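Local coordinates for protein hydrogenase maturation factor (Thermoanaerobacter tengcongensis, PDB 3VTH) that probably transfers the carbamoyl group of carbamoyl phosphate, at the expense of ATP, to the C-terminal cysteine of HypE during [NiFe]-hydrogenase maturation, at residues K216-K221 with A352-N358; K500-Y506 with A520-D526. One frame throughout, in Å; residues are numbered along the deposited sequence.

Contact 1: K216-K221 with A352-N358; sequences KIVAIK and ADVFLLN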
loop_
_atom_site.group_PDB
_atom_site.type_symbol
_atom_site.label_atom_id
_atom_site.label_comp_id
_atom_site.label_asym_id
_atom_site.label_seq_id
_atom_site.Cartn_x
_atom_site.Cartn_y
_atom_site.Cartn_z
ATOM N N LYS A 216 -9.053 -24.197 -15.165
ATOM C CA LYS A 216 -7.639 -23.977 -15.429
ATOM C C LYS A 216 -7.125 -22.646 -14.854
ATOM O O LYS A 216 -7.913 -21.786 -14.434
ATOM C CB LYS A 216 -7.366 -24.064 -16.941
ATOM C CG LYS A 216 -7.531 -25.480 -17.512
ATOM C CD LYS A 216 -7.304 -25.511 -19.014
ATOM C CE LYS A 216 -7.852 -26.785 -19.638
ATOM N NZ LYS A 216 -7.149 -27.988 -19.126
ATOM N N ILE A 217 -5.797 -22.505 -14.823
ATOM C CA ILE A 217 -5.144 -21.304 -14.339
ATOM C C ILE A 217 -4.773 -20.450 -15.542
ATOM O O ILE A 217 -4.100 -20.923 -16.465
ATOM C CB ILE A 217 -3.869 -21.624 -13.519
ATOM C CG1 ILE A 217 -4.226 -22.346 -12.217
ATOM C CG2 ILE A 217 -3.111 -20.332 -13.202
ATOM C CD1 ILE A 217 -3.165 -23.282 -11.715
ATOM N N VAL A 218 -5.223 -19.199 -15.530
ATOM C CA VAL A 218 -4.890 -18.262 -16.587
ATOM C C VAL A 218 -3.922 -17.192 -16.073
ATOM O O VAL A 218 -4.128 -16.627 -14.996
ATOM C CB VAL A 218 -6.171 -17.627 -17.214
ATOM C CG1 VAL A 218 -7.140 -18.715 -17.690
ATOM C CG2 VAL A 218 -6.892 -16.750 -16.217
ATOM N N ALA A 219 -2.859 -16.930 -16.829
ATOM C CA ALA A 219 -1.971 -15.814 -16.525
ATOM C C ALA A 219 -2.387 -14.644 -17.394
ATOM O O ALA A 219 -2.379 -14.740 -18.629
ATOM C CB ALA A 219 -0.502 -16.189 -16.760
ATOM N N ILE A 220 -2.782 -13.550 -16.743
ATOM C CA ILE A 220 -3.376 -12.418 -17.436
ATOM C C ILE A 220 -2.454 -11.224 -17.306
ATOM O O ILE A 220 -2.121 -10.824 -16.190
ATOM C CB ILE A 220 -4.764 -12.063 -16.824
ATOM C CG1 ILE A 220 -5.740 -13.243 -16.987
ATOM C CG2 ILE A 220 -5.335 -10.812 -17.446
ATOM C CD1 ILE A 220 -7.068 -13.060 -16.247
ATOM N N LYS A 221 -2.040 -10.654 -18.435
ATOM C CA LYS A 221 -1.256 -9.416 -18.382
ATOM C C LYS A 221 -2.195 -8.255 -18.079
ATOM O O LYS A 221 -3.102 -7.962 -18.853
ATOM C CB LYS A 221 -0.475 -9.165 -19.678
ATOM C CG LYS A 221 0.492 -7.974 -19.582
ATOM C CD LYS A 221 1.332 -7.842 -20.842
ATOM C CE LYS A 221 2.087 -6.502 -20.878
ATOM N NZ LYS A 221 2.953 -6.439 -22.096
ATOM N N ALA A 352 0.785 -21.490 -14.887
ATOM C CA ALA A 352 -0.374 -21.172 -15.699
ATOM C C ALA A 352 -0.595 -22.215 -16.786
ATOM O O ALA A 352 0.361 -22.786 -17.325
ATOM C CB ALA A 352 -0.222 -19.782 -16.320
ATOM N N ASP A 353 -1.862 -22.460 -17.104
ATOM C CA ASP A 353 -2.222 -23.322 -18.225
ATOM C C ASP A 353 -2.295 -22.559 -19.556
ATOM O O ASP A 353 -1.908 -23.085 -20.603
ATOM C CB ASP A 353 -3.547 -24.018 -17.927
ATOM C CG ASP A 353 -3.451 -24.921 -16.710
ATOM O OD1 ASP A 353 -2.729 -25.927 -16.804
ATOM O OD2 ASP A 353 -4.066 -24.623 -15.661
ATOM N N VAL A 354 -2.796 -21.326 -19.509
ATOM C CA VAL A 354 -2.908 -20.479 -20.711
ATOM C C VAL A 354 -2.594 -19.031 -20.347
ATOM O O VAL A 354 -2.622 -18.670 -19.171
ATOM C CB VAL A 354 -4.315 -20.569 -21.368
ATOM C CG1 VAL A 354 -4.677 -22.040 -21.727
ATOM C CG2 VAL A 354 -5.366 -19.972 -20.444
ATOM N N PHE A 355 -2.291 -18.212 -21.353
ATOM C CA PHE A 355 -1.842 -16.843 -21.123
ATOM C C PHE A 355 -2.644 -15.851 -21.949
ATOM O O PHE A 355 -2.938 -16.111 -23.121
ATOM C CB PHE A 355 -0.362 -16.694 -21.514
ATOM C CG PHE A 355 0.581 -17.489 -20.657
ATOM C CD1 PHE A 355 1.356 -16.855 -19.686
ATOM C CD2 PHE A 355 0.722 -18.874 -20.846
ATOM C CE1 PHE A 355 2.250 -17.597 -18.880
ATOM C CE2 PHE A 355 1.601 -19.614 -20.066
ATOM C CZ PHE A 355 2.364 -18.982 -19.082
ATOM N N LEU A 356 -2.984 -14.717 -21.330
ATOM C CA LEU A 356 -3.512 -13.579 -22.064
ATOM C C LEU A 356 -2.468 -12.469 -22.040
ATOM O O LEU A 356 -2.347 -11.713 -21.056
ATOM C CB LEU A 356 -4.853 -13.083 -21.501
ATOM C CG LEU A 356 -5.544 -11.997 -22.344
ATOM C CD1 LEU A 356 -6.060 -12.560 -23.675
ATOM C CD2 LEU A 356 -6.680 -11.311 -21.569
ATOM N N LEU A 357 -1.716 -12.400 -23.133
ATOM C CA LEU A 357 -0.650 -11.426 -23.326
ATOM C C LEU A 357 -1.184 -10.141 -23.975
ATOM O O LEU A 357 -2.319 -10.105 -24.438
ATOM C CB LEU A 357 0.372 -12.047 -24.279
ATOM C CG LEU A 357 1.570 -12.901 -23.852
ATOM C CD1 LEU A 357 1.452 -13.600 -22.487
ATOM C CD2 LEU A 357 1.935 -13.870 -24.947
ATOM N N ASN A 358 -0.357 -9.088 -24.000
ATOM C CA ASN A 358 -0.596 -7.957 -24.890
ATOM C C ASN A 358 0.728 -7.289 -25.255
ATOM O O ASN A 358 1.758 -7.560 -24.627
ATOM C CB ASN A 358 -1.609 -6.960 -24.287
ATOM C CG ASN A 358 -1.047 -6.163 -23.131
ATOM O OD1 ASN A 358 -0.065 -5.413 -23.283
ATOM N ND2 ASN A 358 -1.690 -6.282 -21.969
HETATM O O HOH W 1 -3.784 -8.529 -21.407
#
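Ala352 leads into the pairing beside Ala219: their CB atoms lie 3.6 Å apart, while strand 226-229 adds Leu228 to the same apolar patch. At Asp353 the chain is not yet extended, and the residue grips Ile217 twice. Its OD2 accepts from Ile217 N at 2.9 Å, nearly in line, and its N donates to Ile217 O at 2.8 Å; OD1 is held separately in a salt bridge to Arg244. Val354 N reaches the same Ile217 O only weakly, at 3.3 Å, but from here the two strands run parallel, 7° apart. Val354 O takes Ala219 N at 2.9 Å, and Val354 CG2 packs 3.5 Å from Val218 CG1 against helix 204-213. Phe355 points to the other face, where its CD1 sits 3.5 Å from Ala219 CB. Leu356 closes the regular pattern: its N donates to Ala219 O and its O accepts from Lys221 N, both at 2.8 Å. At Asn358 the backbone O receives Lys221 NZ at 3.0 Å, OD1 bonds to Arg360 N, and a water bridges ND2 (3.1 Å) to Lys221 O (2.7 Å). Polar side chains thus finish a parallel pairing at both ends, Asp353 taking up a backbone NH where the strands begin and the extended Lys221 a carbonyl where they stop, with apolar contacts between.

Contact 2: K500-Y506 with A520-D526; sequences KVIGIAY and AEILVCD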
loop_
_atom_site.group_PDB
_atom_site.type_symbol
_atom_site.label_atom_id
_atom_site.label_comp_id
_atom_site.label_asym_id
_atom_site.label_seq_id
_atom_site.Cartn_x
_atom_site.Cartn_y
_atom_site.Cartn_z
ATOM N N LYS A 500 6.446 16.207 20.679
ATOM C CA LYS A 500 6.503 14.964 21.433
ATOM C C LYS A 500 5.112 14.352 21.585
ATOM O O LYS A 500 4.181 15.011 22.023
ATOM C CB LYS A 500 7.143 15.180 22.807
ATOM C CG LYS A 500 8.672 15.201 22.803
ATOM C CD LYS A 500 9.182 15.513 24.198
ATOM C CE LYS A 500 10.539 16.218 24.180
ATOM N NZ LYS A 500 11.661 15.257 24.047
ATOM N N VAL A 501 4.979 13.090 21.200
ATOM C CA VAL A 501 3.730 12.366 21.340
ATOM C C VAL A 501 3.995 11.104 22.154
ATOM O O VAL A 501 5.151 10.699 22.320
ATOM C CB VAL A 501 3.137 11.959 19.945
ATOM C CG1 VAL A 501 2.784 13.186 19.127
ATOM C CG2 VAL A 501 4.109 11.052 19.148
ATOM N N ILE A 502 2.933 10.486 22.659
ATOM C CA ILE A 502 3.021 9.129 23.199
ATOM C C ILE A 502 2.901 8.153 22.035
ATOM O O ILE A 502 1.894 8.147 21.330
ATOM C CB ILE A 502 1.910 8.877 24.235
ATOM C CG1 ILE A 502 2.120 9.805 25.446
ATOM C CG2 ILE A 502 1.881 7.421 24.640
ATOM C CD1 ILE A 502 0.878 9.988 26.340
ATOM N N GLY A 503 3.940 7.349 21.819
ATOM C CA GLY A 503 4.004 6.480 20.652
ATOM C C GLY A 503 3.830 5.046 21.118
ATOM O O GLY A 503 4.614 4.557 21.928
ATOM N N ILE A 504 2.788 4.385 20.626
ATOM C CA ILE A 504 2.539 2.982 20.954
ATOM C C ILE A 504 2.892 2.165 19.700
ATOM O O ILE A 504 2.191 2.210 18.698
ATOM C CB ILE A 504 1.074 2.787 21.407
ATOM C CG1 ILE A 504 0.836 3.651 22.669
ATOM C CG2 ILE A 504 0.774 1.301 21.639
ATOM C CD1 ILE A 504 -0.573 3.772 23.129
ATOM N N ALA A 505 4.018 1.472 19.756
ATOM C CA ALA A 505 4.547 0.779 18.605
ATOM C C ALA A 505 4.493 -0.722 18.887
ATOM O O ALA A 505 5.313 -1.262 19.642
ATOM C CB ALA A 505 5.960 1.233 18.333
ATOM N N TYR A 506 3.500 -1.386 18.306
ATOM C CA TYR A 506 3.292 -2.816 18.566
ATOM C C TYR A 506 3.514 -3.554 17.251
ATOM O O TYR A 506 2.881 -3.240 16.251
ATOM C CB TYR A 506 1.875 -3.095 19.107
ATOM C CG TYR A 506 1.609 -2.670 20.548
ATOM C CD1 TYR A 506 2.642 -2.184 21.369
ATOM C CD2 TYR A 506 0.335 -2.810 21.103
ATOM C CE1 TYR A 506 2.418 -1.846 22.708
ATOM C CE2 TYR A 506 0.084 -2.464 22.437
ATOM C CZ TYR A 506 1.134 -1.977 23.230
ATOM O OH TYR A 506 0.893 -1.634 24.535
ATOM N N ALA A 520 6.711 -4.273 21.475
ATOM C CA ALA A 520 5.602 -3.968 22.355
ATOM C C ALA A 520 6.017 -2.792 23.212
ATOM O O ALA A 520 6.139 -2.902 24.441
ATOM C CB ALA A 520 5.251 -5.187 23.200
ATOM N N GLU A 521 6.231 -1.662 22.545
ATOM C CA GLU A 521 6.914 -0.520 23.144
ATOM C C GLU A 521 6.000 0.686 23.282
ATOM O O GLU A 521 5.160 0.934 22.415
ATOM C CB GLU A 521 8.104 -0.108 22.265
ATOM C CG GLU A 521 8.911 -1.295 21.709
ATOM C CD GLU A 521 9.430 -2.181 22.808
ATOM O OE1 GLU A 521 9.202 -3.414 22.740
ATOM O OE2 GLU A 521 10.039 -1.634 23.755
ATOM N N ILE A 522 6.173 1.422 24.376
ATOM C CA ILE A 522 5.602 2.752 24.490
ATOM C C ILE A 522 6.761 3.721 24.587
ATOM O O ILE A 522 7.644 3.600 25.445
ATOM C CB ILE A 522 4.671 2.971 25.721
ATOM C CG1 ILE A 522 3.733 1.792 25.966
ATOM C CG2 ILE A 522 3.885 4.305 25.575
ATOM C CD1 ILE A 522 2.778 1.515 24.920
ATOM N N LEU A 523 6.757 4.670 23.674
ATOM C CA LEU A 523 7.788 5.679 23.609
ATOM C C LEU A 523 7.169 7.030 23.885
ATOM O O LEU A 523 5.958 7.220 23.714
ATOM C CB LEU A 523 8.383 5.703 22.197
ATOM C CG LEU A 523 8.755 4.362 21.571
ATOM C CD1 LEU A 523 9.309 4.587 20.151
ATOM C CD2 LEU A 523 9.782 3.616 22.469
ATOM N N VAL A 524 8.000 7.964 24.322
ATOM C CA VAL A 524 7.688 9.362 24.133
ATOM C C VAL A 524 8.676 9.843 23.076
ATOM O O VAL A 524 9.890 9.760 23.274
ATOM C CB VAL A 524 7.811 10.166 25.427
ATOM C CG1 VAL A 524 7.714 11.658 25.131
ATOM C CG2 VAL A 524 6.728 9.729 26.430
ATOM N N CYS A 525 8.161 10.295 21.938
ATOM C CA CYS A 525 9.049 10.735 20.870
ATOM C C CYS A 525 8.564 11.924 20.071
ATOM O O CYS A 525 7.367 12.227 20.016
ATOM C CB CYS A 525 9.380 9.585 19.924
ATOM S SG CYS A 525 7.970 8.734 19.237
ATOM N N ASP A 526 9.522 12.603 19.461
ATOM C CA ASP A 526 9.208 13.592 18.442
ATOM C C ASP A 526 9.873 13.100 17.168
ATOM O O ASP A 526 10.180 11.923 17.066
ATOM C CB ASP A 526 9.669 15.002 18.860
ATOM C CG ASP A 526 11.147 15.066 19.254
ATOM O OD1 ASP A 526 11.945 14.190 18.854
ATOM O OD2 ASP A 526 11.517 16.018 19.984
#
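Backbone hydrogen bonds carry most of this antiparallel pairing. Three hydrogen-bonded pairs each close a two-way ring: Val501 N to Cys525 O at 2.8 Å with Cys525 N to Val501 O at 3.1 Å; Gly503 N to Leu523 O and Leu523 N to Gly503 O, both 2.8 Å; Ala505 N to Glu521 O at 2.9 Å with Glu521 N to Ala505 O at 3.1 Å. Between them, CA-H...O contacts fill the non-hydrogen-bonded positions, such as Ile522 CA to Gly503 O at 3.3 Å. The short axes cross at 152°, so the pair is clearly twisted.

Apolar packing gathers on the face of Ile502, Ile504, Tyr506 and Ile522. Ile522 reaches across to three of these: CG2 to Ile502 CG2 at 3.8 Å, CD1 to Ile504 CG1 at 3.7 Å and CD1 to Tyr506 CE1 at 4.0 Å. Helix 666-692 covers this face, and its Thr681 hydrogen-bonds the Tyr506 hydroxyl. On the other face Gly503 leaves room for Cys525: an ideal CB there would lie just 3.4 Å from SG. Helix 483-494 packs against Cys525, Val501 and Ala505.

Charged groups matter less across the pair. Lys500 NZ stays 4.1 Å from Asp526 OD2, beyond a salt bridge, while Asp526 OD1 accepts from Lys528 N; Glu521 turns away to Arg532. With strand 696-700 running parallel on the far edge of 501-506, the arrangement is a central beta-sheet between helices, as in the actin-like ATPase fold of Kae1-like domains.

Contact 1 belongs to the YrdC-like part of the chain and contact 2 to the Kae1-like part; their centres are 47 Å apart, their nearest atoms about 34 Å, on opposite sides of the chain's centre. The nucleotide analogue closest to each is a different one. In contact 1, the side chain of Ile217 is about 12 Å from APC, and that of Ala219 about 13 Å from the magnesium, so the strands make no direct contact with these ligands. Contact 2 comes closer: the side chain of Tyr506 is about 8 Å from AP2, and that of Ala505 about 8 Å from the iron held by His483, His487, Asp507 and Asp734. Asp507 directly follows segment 500-506.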